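WbbM protein (Klebsiella pneumoniae, PDB 6U4B) is a trimeric, bifunctional glycosyltransferase that probably polymerises the sugar repeats of the bacterial O-antigen, with magnesium bound in its family 8 transferase region. Local coordinates at residues A[456-460]-A[461-465]; A[504-507]-A[508-512]; A[488-491]-A[492-496]; A[390-393]-A[394-398]; A[564-567]-A[568-571]. All coordinates share one frame; numbering follows the deposited sequence.

In the fold
All five contacts are short-range and lie within the family 8 glycosyltransferase range. Along the chain the order is contact 4, contact 1, contact 3, contact 2 and contact 5. Contact 2, on helix 505-513, is the hub: it touches contacts 1, 3 and 4, whose centres lie about 11, 12 and 17 Å from its own. Contacts 3 and 4 also touch each other, their centres about 11 Å apart, and contact 1 sits at the end of helix 455-461. Contact 5 stands apart, with centres 26 to 36 Å from the others. Of the five, only contacts 2 and 5 come close to the metal, through Gln507 and Lys566.

Contact 1 of 5, residues A[456-460]-A[461-465]; sequences GEYLQ and KTLNM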
# COMPACT_ATOMS: atom_id res chain seq x y z
N GLY A 456 -3.13 9.78 47.14
CA GLY A 456 -4.15 9.01 47.84
C GLY A 456 -5.08 9.89 48.65
O GLY A 456 -6.30 9.72 48.62
N GLU A 457 -4.51 10.84 49.40
CA GLU A 457 -5.35 11.76 50.16
C GLU A 457 -6.17 12.66 49.23
O GLU A 457 -7.34 12.96 49.51
CB GLU A 457 -4.50 12.61 51.10
CG GLU A 457 -5.31 13.36 52.14
CD GLU A 457 -4.52 14.45 52.83
OE1 GLU A 457 -3.31 14.25 53.07
OE2 GLU A 457 -5.11 15.52 53.12
N TYR A 458 -5.57 13.09 48.12
CA TYR A 458 -6.29 13.91 47.14
C TYR A 458 -7.50 13.17 46.59
O TYR A 458 -8.58 13.76 46.44
CB TYR A 458 -5.34 14.32 46.01
CG TYR A 458 -6.02 14.96 44.82
CD1 TYR A 458 -6.43 16.29 44.86
CD2 TYR A 458 -6.22 14.25 43.64
CE1 TYR A 458 -7.04 16.89 43.77
CE2 TYR A 458 -6.82 14.84 42.54
CZ TYR A 458 -7.24 16.16 42.61
OH TYR A 458 -7.84 16.75 41.52
N LEU A 459 -7.35 11.88 46.29
CA LEU A 459 -8.46 11.11 45.75
C LEU A 459 -9.58 10.97 46.78
O LEU A 459 -10.77 11.03 46.42
CB LEU A 459 -7.97 9.74 45.29
CG LEU A 459 -6.99 9.70 44.11
CD1 LEU A 459 -6.97 8.32 43.47
CD2 LEU A 459 -7.30 10.78 43.09
N GLN A 460 -9.23 10.79 48.05
CA GLN A 460 -10.25 10.58 49.07
C GLN A 460 -10.95 11.88 49.45
O GLN A 460 -12.17 11.89 49.66
CB GLN A 460 -9.64 9.93 50.31
CG GLN A 460 -9.73 8.41 50.32
CD GLN A 460 -9.39 7.82 51.67
OE1 GLN A 460 -8.29 7.99 52.18
NE2 GLN A 460 -10.35 7.11 52.26
N LYS A 461 -10.21 12.98 49.56
CA LYS A 461 -10.77 14.23 50.05
C LYS A 461 -11.38 15.07 48.92
O LYS A 461 -12.55 15.44 48.98
CB LYS A 461 -9.70 15.04 50.80
CG LYS A 461 -9.06 14.29 51.95
CD LYS A 461 -10.06 14.02 53.07
CE LYS A 461 -9.43 13.22 54.20
NZ LYS A 461 -8.22 13.89 54.75
N THR A 462 -10.59 15.36 47.89
CA THR A 462 -11.07 16.23 46.82
C THR A 462 -12.05 15.51 45.90
O THR A 462 -13.06 16.08 45.49
CB THR A 462 -9.90 16.80 46.03
OG1 THR A 462 -9.06 17.58 46.89
CG2 THR A 462 -10.40 17.67 44.89
N LEU A 463 -11.77 14.24 45.57
CA LEU A 463 -12.62 13.49 44.66
C LEU A 463 -13.69 12.68 45.37
O LEU A 463 -14.55 12.11 44.70
CB LEU A 463 -11.76 12.58 43.77
CG LEU A 463 -10.69 13.26 42.92
CD1 LEU A 463 -10.27 12.37 41.77
CD2 LEU A 463 -11.15 14.63 42.41
N ASN A 464 -13.66 12.63 46.71
CA ASN A 464 -14.67 11.93 47.50
C ASN A 464 -14.82 10.47 47.07
O ASN A 464 -15.93 9.96 46.91
CB ASN A 464 -16.01 12.66 47.46
CG ASN A 464 -15.91 14.09 47.93
OD1 ASN A 464 -16.09 15.03 47.15
ND2 ASN A 464 -15.61 14.28 49.21
N MET A 465 -13.69 9.80 46.87
CA MET A 465 -13.65 8.38 46.53
C MET A 465 -13.19 7.62 47.77
O MET A 465 -12.03 7.75 48.18
CB MET A 465 -12.72 8.13 45.34
CG MET A 465 -13.12 8.86 44.07
SD MET A 465 -12.14 8.36 42.64
CE MET A 465 -10.54 9.02 43.09
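The Tyr458 ring leans obliquely against Thr462 and Leu463, where helix 455-461 runs out into a loop. Thr462 approaches at CD1 and CE1, its CG2 3.6 Å from Tyr458 CE1, and Leu463 comes in, also obliquely, with CG 4.2 Å from Tyr458 CE2. With CG anti to the backbone N (chi1 170°), the ring swings toward the C-terminal turn, and its hydroxyl continues to Asp508 and Trp503 N. Threonine suits the neighbouring place because its methyl packs on the tyrosine while OG1 bonds to Asp450. Backbone bonds close the helix: Lys461 N gives to Glu457 O at 2.9 Å, and Thr462 N to Tyr458 O at 3.0 Å. Asn464 then takes a left-handed conformation with phi 54°, a turn asparagine tolerates well, and its OD1 receives Lys512 NZ. The reversal lets Met465 N reach back six residues to Leu459 O at 3.2 Å. On the exposed side, Glu457 and Lys461 make only a long salt bridge. The buried side is apolar: Leu459 CD2 meets Leu463 CD1 at 3.6 Å, and the methyl Met465 CE presses tightly on Leu459 CB at 3.5 Å.

Contact 2 of 5, residues A[504-507]-A[508-512]; sequences FLDQ and DIMNK
In the first turns of helix 505-513, Asp508 reaches back to the backbone of Phe504, a side-chain to main-chain bond that holds the chain where it enters the helix. Phe504 N points almost straight at Asp508 OD2, 2.6 Å away, and meets it from above the carboxylate plane. The same carboxylate brushes the phenylalanine side chain, with Asp508 OD1 3.6 Å from Phe504 CB and near the plane of the ring, at its edge. Aspartate fits because its chain is short enough to fold over the turn with CG beside its own backbone N (chi1 -78°). OD2 also bonds to the Tyr458 hydroxyl and OD1 to that of Tyr471, which probably spreads the charge of this buried carboxylate.

One turn on, Asn511 doubles the helical bond. Both Asn511 N at 3.0 Å and Asn511 ND2 at 2.9 Å give to Gln507 O, from opposite faces of the carbonyl plane, while Asn511 OD1 takes Phe472 N. Between these, Met510 N bonds to Asp506 O at 2.8 Å, and the methionine methyl curls back toward the same oxygen.

Gln507 turns its amide to Ala474 N and Tyr471 beside strand 472-473, about 7 Å from the side chains of the magnesium ligands Asp406 and His560. Phe504 packs on helix 434-441, and Ile509 on Val496 of helix 489-499.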
# COMPACT_ATOMS: atom_id res chain seq x y z
N PHE A 504 -6.07 16.43 37.42
CA PHE A 504 -6.15 15.87 36.08
C PHE A 504 -7.44 16.27 35.37
O PHE A 504 -7.98 15.49 34.58
CB PHE A 504 -6.00 14.35 36.13
CG PHE A 504 -4.58 13.90 36.33
CD1 PHE A 504 -3.71 13.82 35.26
CD2 PHE A 504 -4.11 13.59 37.60
CE1 PHE A 504 -2.39 13.41 35.44
CE2 PHE A 504 -2.80 13.18 37.79
CZ PHE A 504 -1.94 13.10 36.71
N LEU A 505 -7.93 17.47 35.64
CA LEU A 505 -8.95 18.15 34.83
C LEU A 505 -10.18 17.26 34.73
O LEU A 505 -10.66 16.77 35.77
CB LEU A 505 -8.30 18.54 33.50
CG LEU A 505 -6.93 19.21 33.57
CD1 LEU A 505 -6.38 19.44 32.17
CD2 LEU A 505 -6.98 20.51 34.35
N ASP A 506 -10.72 17.02 33.53
CA ASP A 506 -11.98 16.29 33.40
C ASP A 506 -11.86 14.83 33.81
O ASP A 506 -12.87 14.22 34.17
CB ASP A 506 -12.49 16.38 31.96
CG ASP A 506 -11.51 15.81 30.95
OD1 ASP A 506 -10.29 16.06 31.10
OD2 ASP A 506 -11.95 15.12 30.01
N GLN A 507 -10.65 14.26 33.76
CA GLN A 507 -10.48 12.90 34.28
C GLN A 507 -10.80 12.85 35.77
O GLN A 507 -11.45 11.91 36.25
CB GLN A 507 -9.06 12.40 34.02
CG GLN A 507 -8.85 10.94 34.42
CD GLN A 507 -7.51 10.38 33.98
OE1 GLN A 507 -7.40 9.75 32.93
NE2 GLN A 507 -6.48 10.61 34.79
N ASP A 508 -10.36 13.87 36.52
CA ASP A 508 -10.70 13.95 37.94
C ASP A 508 -12.19 14.22 38.14
O ASP A 508 -12.81 13.65 39.04
CB ASP A 508 -9.87 15.03 38.62
CG ASP A 508 -8.45 14.57 38.92
OD1 ASP A 508 -8.17 13.37 38.78
OD2 ASP A 508 -7.63 15.43 39.30
N ILE A 509 -12.76 15.11 37.32
CA ILE A 509 -14.18 15.44 37.44
C ILE A 509 -15.03 14.20 37.22
O ILE A 509 -15.98 13.93 37.97
CB ILE A 509 -14.55 16.56 36.45
CG1 ILE A 509 -13.87 17.87 36.86
CG2 ILE A 509 -16.06 16.73 36.38
CD1 ILE A 509 -14.06 18.99 35.87
N MET A 510 -14.70 13.41 36.19
CA MET A 510 -15.48 12.22 35.89
C MET A 510 -15.27 11.12 36.93
O MET A 510 -16.20 10.37 37.24
CB MET A 510 -15.15 11.71 34.49
CG MET A 510 -15.64 12.64 33.38
SD MET A 510 -15.36 11.98 31.72
CE MET A 510 -13.57 12.11 31.60
N ASN A 511 -14.05 10.99 37.47
CA ASN A 511 -13.83 10.02 38.53
C ASN A 511 -14.65 10.36 39.77
O ASN A 511 -15.18 9.46 40.44
CB ASN A 511 -12.34 9.96 38.88
CG ASN A 511 -11.62 8.82 38.18
OD1 ASN A 511 -11.66 7.68 38.64
ND2 ASN A 511 -10.97 9.12 37.06
N LYS A 512 -14.80 11.65 40.07
CA LYS A 512 -15.60 12.05 41.22
C LYS A 512 -17.09 11.82 40.96
O LYS A 512 -17.79 11.26 41.81
CB LYS A 512 -15.33 13.52 41.55
CG LYS A 512 -16.34 14.16 42.50
CD LYS A 512 -15.85 15.52 42.99
CE LYS A 512 -16.98 16.33 43.61
NZ LYS A 512 -17.66 15.64 44.74

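Contact 3 of 5, residues A[488-491]-A[492-496]; sequences NTFA and ELMRV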
# COMPACT_ATOMS: atom_id res chain seq x y z
N ASN A 488 -29.64 13.11 34.76
CA ASN A 488 -29.11 14.45 34.47
C ASN A 488 -27.67 14.59 34.97
O ASN A 488 -27.29 15.59 35.59
CB ASN A 488 -30.00 15.55 35.05
CG ASN A 488 -29.89 16.85 34.28
OD1 ASN A 488 -28.89 17.11 33.61
ND2 ASN A 488 -30.92 17.68 34.38
N THR A 489 -26.86 13.56 34.70
CA THR A 489 -25.45 13.57 35.09
C THR A 489 -24.72 14.79 34.55
O THR A 489 -23.80 15.30 35.19
CB THR A 489 -24.77 12.29 34.60
OG1 THR A 489 -25.49 11.15 35.09
CG2 THR A 489 -23.32 12.22 35.09
N PHE A 490 -25.14 15.28 33.38
CA PHE A 490 -24.45 16.41 32.76
C PHE A 490 -24.48 17.64 33.65
O PHE A 490 -23.48 18.37 33.76
CB PHE A 490 -25.06 16.72 31.40
CG PHE A 490 -24.50 17.95 30.75
CD1 PHE A 490 -25.23 19.12 30.69
CD2 PHE A 490 -23.22 17.93 30.21
CE1 PHE A 490 -24.70 20.25 30.10
CE2 PHE A 490 -22.69 19.06 29.61
CZ PHE A 490 -23.43 20.22 29.56
N ALA A 491 -25.62 17.90 34.30
CA ALA A 491 -25.72 19.05 35.20
C ALA A 491 -24.74 18.92 36.36
O ALA A 491 -24.16 19.92 36.80
CB ALA A 491 -27.15 19.20 35.71
N GLU A 492 -24.56 17.70 36.87
CA GLU A 492 -23.60 17.48 37.95
C GLU A 492 -22.17 17.68 37.46
O GLU A 492 -21.35 18.28 38.17
CB GLU A 492 -23.79 16.08 38.54
CG GLU A 492 -22.83 15.75 39.67
CD GLU A 492 -23.19 16.46 40.97
OE1 GLU A 492 -24.25 17.11 41.03
OE2 GLU A 492 -22.39 16.36 41.93
N LEU A 493 -21.86 17.18 36.26
CA LEU A 493 -20.53 17.40 35.69
C LEU A 493 -20.21 18.88 35.58
O LEU A 493 -19.10 19.31 35.91
CB LEU A 493 -20.43 16.72 34.32
CG LEU A 493 -20.51 15.20 34.26
CD1 LEU A 493 -20.66 14.74 32.81
CD2 LEU A 493 -19.29 14.55 34.90
N MET A 494 -21.18 19.68 35.12
CA MET A 494 -20.97 21.12 35.03
C MET A 494 -20.79 21.74 36.41
O MET A 494 -19.91 22.59 36.60
CB MET A 494 -22.15 21.77 34.30
CG MET A 494 -22.28 21.35 32.84
SD MET A 494 -20.84 21.78 31.82
CE MET A 494 -19.94 20.22 31.79
N ARG A 495 -21.61 21.32 37.38
CA ARG A 495 -21.47 21.87 38.73
C ARG A 495 -20.08 21.59 39.29
O ARG A 495 -19.45 22.49 39.86
CB ARG A 495 -22.55 21.28 39.64
CG ARG A 495 -22.71 22.02 40.96
CD ARG A 495 -23.55 21.22 41.93
NE ARG A 495 -22.96 19.91 42.21
CZ ARG A 495 -22.06 19.68 43.16
NH1 ARG A 495 -21.63 20.68 43.92
NH2 ARG A 495 -21.58 18.46 43.34
N VAL A 496 -19.59 20.37 39.13
CA VAL A 496 -18.25 20.03 39.62
C VAL A 496 -17.19 20.82 38.87
O VAL A 496 -16.19 21.26 39.46
CB VAL A 496 -18.02 18.51 39.51
CG1 VAL A 496 -16.55 18.16 39.71
CG2 VAL A 496 -18.88 17.77 40.52
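Phe490 sets its ring anti to the backbone N (chi1 175°), swinging it toward the next helical turn, while Met494 bends at chi2 (-61°) and folds its chain back over that ring. Met494 CG thus sits over one face, offset toward the rim and 3.9 Å from the ring centroid, as a CH-pi contact. The sulfur continues obliquely: Met494 SD is 4.5 Å from the same centroid, a Met-aromatic contact, and Met494 CE ends 3.7 Å from Phe490 CE2. Methionine suits this place because its flexible, polarisable chain can follow the contour of an aromatic ring.

The helix beneath is regular, with Leu493 N giving to Thr489 O at 2.9 Å and Met494 N to Phe490 O at 3.0 Å. Asn488 has a double role. Its positive phi makes it the C-prime residue of the Schellman motif ending helix 481-487, and it is also the N-cap of helix 489-499, its OD1 taking a weak capping bond from Ala491 N. Leu493 and Thr489 face Val513 and Phe514, and Phe490 lies on Pro393 and Gln394.

On the other flank Arg495 NH2 gives to Glu492 OE2 at 2.7 Å; OE2 lies in the guanidinium plane, while NH2 meets it from above the carboxylate plane. The chemistry divides the helix: dispersion and sulfur-ring attraction serve the buried side, whereas a charge pair may help stabilise the more exposed one.

Contact 4 of 5, residues A[390-393]-A[394-398]; sequences LFIP and QLFRR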
# COMPACT_ATOMS: atom_id res chain seq x y z
N LEU A 390 -16.66 15.95 29.02
CA LEU A 390 -17.76 16.28 29.92
C LEU A 390 -19.06 16.57 29.17
O LEU A 390 -20.14 16.43 29.75
CB LEU A 390 -17.40 17.49 30.78
CG LEU A 390 -16.13 17.39 31.63
CD1 LEU A 390 -15.96 18.65 32.47
CD2 LEU A 390 -16.18 16.15 32.51
N PHE A 391 -18.98 16.98 27.91
CA PHE A 391 -20.15 17.37 27.15
C PHE A 391 -20.74 16.23 26.33
O PHE A 391 -21.73 16.45 25.61
CB PHE A 391 -19.81 18.55 26.24
CG PHE A 391 -19.39 19.78 26.99
CD1 PHE A 391 -18.06 20.01 27.30
CD2 PHE A 391 -20.34 20.70 27.43
CE1 PHE A 391 -17.67 21.13 28.00
CE2 PHE A 391 -19.95 21.83 28.14
CZ PHE A 391 -18.62 22.04 28.42
N ILE A 392 -20.17 15.03 26.42
CA ILE A 392 -20.70 13.89 25.66
C ILE A 392 -22.14 13.57 26.03
O ILE A 392 -22.95 13.37 25.11
CB ILE A 392 -19.76 12.69 25.79
CG1 ILE A 392 -18.52 12.91 24.93
CG2 ILE A 392 -20.47 11.40 25.40
CD1 ILE A 392 -17.37 11.97 25.24
N PRO A 393 -22.55 13.52 27.30
CA PRO A 393 -23.96 13.22 27.59
C PRO A 393 -24.94 14.27 27.07
O PRO A 393 -26.13 13.97 26.94
CB PRO A 393 -24.00 13.14 29.13
CG PRO A 393 -22.79 13.87 29.58
CD PRO A 393 -21.76 13.60 28.54
N GLN A 394 -24.48 15.48 26.76
CA GLN A 394 -25.39 16.50 26.24
C GLN A 394 -25.48 16.46 24.71
O GLN A 394 -26.58 16.38 24.16
CB GLN A 394 -24.95 17.89 26.71
CG GLN A 394 -25.94 19.01 26.37
CD GLN A 394 -27.21 18.95 27.20
OE1 GLN A 394 -27.35 18.11 28.09
NE2 GLN A 394 -28.15 19.85 26.91
N LEU A 395 -24.33 16.51 24.03
CA LEU A 395 -24.35 16.50 22.57
C LEU A 395 -24.89 15.19 22.02
O LEU A 395 -25.61 15.18 21.01
CB LEU A 395 -22.94 16.76 22.03
CG LEU A 395 -22.81 16.87 20.51
CD1 LEU A 395 -23.59 18.07 20.00
CD2 LEU A 395 -21.35 16.93 20.09
N PHE A 396 -24.58 14.07 22.68
CA PHE A 396 -24.97 12.74 22.22
C PHE A 396 -26.15 12.18 23.01
O PHE A 396 -26.32 10.96 23.10
CB PHE A 396 -23.78 11.79 22.29
CG PHE A 396 -22.67 12.16 21.35
CD1 PHE A 396 -22.66 11.69 20.05
CD2 PHE A 396 -21.65 13.00 21.76
CE1 PHE A 396 -21.65 12.03 19.18
CE2 PHE A 396 -20.63 13.35 20.89
CZ PHE A 396 -20.63 12.87 19.60
N ARG A 397 -27.01 13.06 23.55
CA ARG A 397 -28.11 12.63 24.40
C ARG A 397 -29.16 11.80 23.67
O ARG A 397 -30.02 11.21 24.33
CB ARG A 397 -28.78 13.85 25.04
CG ARG A 397 -29.39 14.84 24.06
CD ARG A 397 -30.06 16.00 24.80
NE ARG A 397 -30.57 17.02 23.89
CZ ARG A 397 -29.85 18.03 23.41
NH1 ARG A 397 -28.57 18.14 23.75
NH2 ARG A 397 -30.40 18.92 22.60
N ARG A 398 -29.11 11.74 22.34
CA ARG A 398 -30.02 10.90 21.58
C ARG A 398 -29.46 9.51 21.31
O ARG A 398 -30.12 8.70 20.64
CB ARG A 398 -30.39 11.58 20.26
CG ARG A 398 -31.32 12.76 20.46
CD ARG A 398 -31.41 13.65 19.24
NE ARG A 398 -31.81 15.00 19.63
CZ ARG A 398 -32.15 15.96 18.78
NH1 ARG A 398 -32.16 15.73 17.47
NH2 ARG A 398 -32.50 17.16 19.24
O HOH W 1 -27.51 14.87 28.94
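Backbone bonds from Phe391 and Ile392 carry this contact. Phe391 O accepts twice, from Gln394 N at 3.1 Å and from Leu395 N at 3.0 Å; the first donor stands well above the carbonyl plane and the second nearly in line with the carbonyl. One three-residue and one four-residue bond to a single oxygen suit a 3-10 turn passing into a helix. Phe396 N then gives to Ile392 O at 3.0 Å. Proline is at home in position 393, near the start of the helix, where a missing N-H costs little.

Side-chain bonds follow. Arg397 rises between its backbone N and carbonyl carbon (chi1 61°), so that NH1 comes back to Gln394 O at 2.7 Å, while NH2 gives to Asn291 O. A water donates to Pro393 O at 2.6 Å and weakly to Gln394 OE1.

Apolar contact is slight: Ile392 CG2 meets Phe396 CD2 at 4.1 Å, and the ring turns its edge to Ile392 O. Leu390 packs on helix 505-513, and Phe391 stacks on Phe370. The one-turn helix 392-395 precedes, after a short loop, strand 402-405; the Ile392 side chain is about 9 Å from that of Asp406, which with Asp408 binds magnesium in a DxD pattern as in other GT-A glycosyltransferases.

Contact 5 of 5, residues A[564-567]-A[568-571]; sequences ENKP and WNTE
Lys566 O is the acceptor that the following turn gathers round. Asn569 N reaches it at 3.0 Å and Thr570 OG1 at 3.4 Å; both bonds are weak, in keeping with the loosely bonded helix 567-570. Thr570 suits the place because its hydroxyl, set between its own backbone N and carbonyl carbon (chi1 47°), can fold back to this carbonyl. Pro567, with no N-H to offer, begins the turn and lays its CG 3.7 Å from Trp568 CE3.

Upstream, the backbone polar groups of Asn565 are met from the loop that holds His529 and Asn531: Asn565 N by Asn531 OD1 and Asn565 O by His529 NE2. The amine Lys566 NZ gives to Tyr561 O, with a weak bond to Gly563 O and a long, weak ion pair to Asp408.

The lysine's aliphatic part serves a different purpose. Its chain bends at chi2 and chi3 to run over the indole, and Lys566 CB stands 3.6 Å from the centroid of the six-membered ring of Trp568, 19° off the normal, as a CH-pi contact. Lys566 CE comes 3.4 Å from Trp568 CZ2. Tyr312 meets the tryptophan edge-to-face.

Lysine thus combines a greasy stem on an aromatic face with an amine steered by main-chain carbonyls. That amine lies beside the metal ligand Asp408, where its charge may slightly offset the negative charge of the aspartate ligands.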
# COMPACT_ATOMS: atom_id res chain seq x y z
N GLU A 564 5.03 11.81 26.34
CA GLU A 564 5.89 12.77 25.64
C GLU A 564 6.38 12.25 24.30
O GLU A 564 6.48 13.03 23.34
CB GLU A 564 7.08 13.12 26.54
CG GLU A 564 7.63 11.93 27.32
CD GLU A 564 8.72 12.31 28.29
OE1 GLU A 564 9.39 13.35 28.07
OE2 GLU A 564 8.92 11.58 29.29
N ASN A 565 6.69 10.96 24.20
CA ASN A 565 7.27 10.38 22.99
C ASN A 565 6.16 9.76 22.15
O ASN A 565 5.73 8.63 22.40
CB ASN A 565 8.34 9.35 23.36
CG ASN A 565 9.51 9.96 24.08
OD1 ASN A 565 9.99 11.04 23.72
ND2 ASN A 565 9.99 9.29 25.12
N LYS A 566 5.70 10.50 21.15
CA LYS A 566 4.63 10.08 20.26
C LYS A 566 5.21 9.41 19.02
O LYS A 566 6.27 9.81 18.53
CB LYS A 566 3.77 11.27 19.85
CG LYS A 566 3.69 12.38 20.89
CD LYS A 566 2.96 11.94 22.15
CE LYS A 566 1.50 11.65 21.87
NZ LYS A 566 0.66 11.75 23.10
N PRO A 567 4.54 8.38 18.49
CA PRO A 567 5.12 7.63 17.36
C PRO A 567 5.29 8.46 16.10
O PRO A 567 6.14 8.12 15.27
CB PRO A 567 4.13 6.48 17.15
CG PRO A 567 2.84 6.99 17.72
CD PRO A 567 3.22 7.84 18.89
N TRP A 568 4.51 9.52 15.92
CA TRP A 568 4.67 10.39 14.76
C TRP A 568 5.82 11.39 14.91
O TRP A 568 5.87 12.37 14.16
CB TRP A 568 3.36 11.13 14.47
CG TRP A 568 2.79 11.89 15.64
CD1 TRP A 568 3.06 13.18 16.00
CD2 TRP A 568 1.84 11.40 16.60
NE1 TRP A 568 2.34 13.52 17.12
CE2 TRP A 568 1.59 12.45 17.51
CE3 TRP A 568 1.19 10.18 16.78
CZ2 TRP A 568 0.71 12.31 18.58
CZ3 TRP A 568 0.31 10.04 17.85
CH2 TRP A 568 0.08 11.10 18.73
N ASN A 569 6.74 11.14 15.84
CA ASN A 569 7.79 12.11 16.13
C ASN A 569 9.18 11.48 16.21
O ASN A 569 10.17 12.11 15.81
CB ASN A 569 7.49 12.84 17.44
CG ASN A 569 6.44 13.92 17.28
OD1 ASN A 569 6.37 14.57 16.24
ND2 ASN A 569 5.64 14.13 18.31
N THR A 570 9.29 10.25 16.73
CA THR A 570 10.61 9.74 17.10
C THR A 570 10.97 8.39 16.50
O THR A 570 12.16 8.10 16.34
CB THR A 570 10.71 9.65 18.63
OG1 THR A 570 9.54 9.01 19.15
CG2 THR A 570 10.85 11.04 19.24
N GLU A 571 9.97 7.55 16.21
CA GLU A 571 10.16 6.19 15.70
C GLU A 571 10.68 5.25 16.78
O GLU A 571 10.31 4.07 16.81
CB GLU A 571 11.09 6.19 14.48
CG GLU A 571 11.91 4.91 14.30
CD GLU A 571 13.00 5.06 13.26
OE1 GLU A 571 13.33 6.21 12.90
OE2 GLU A 571 13.54 4.03 12.81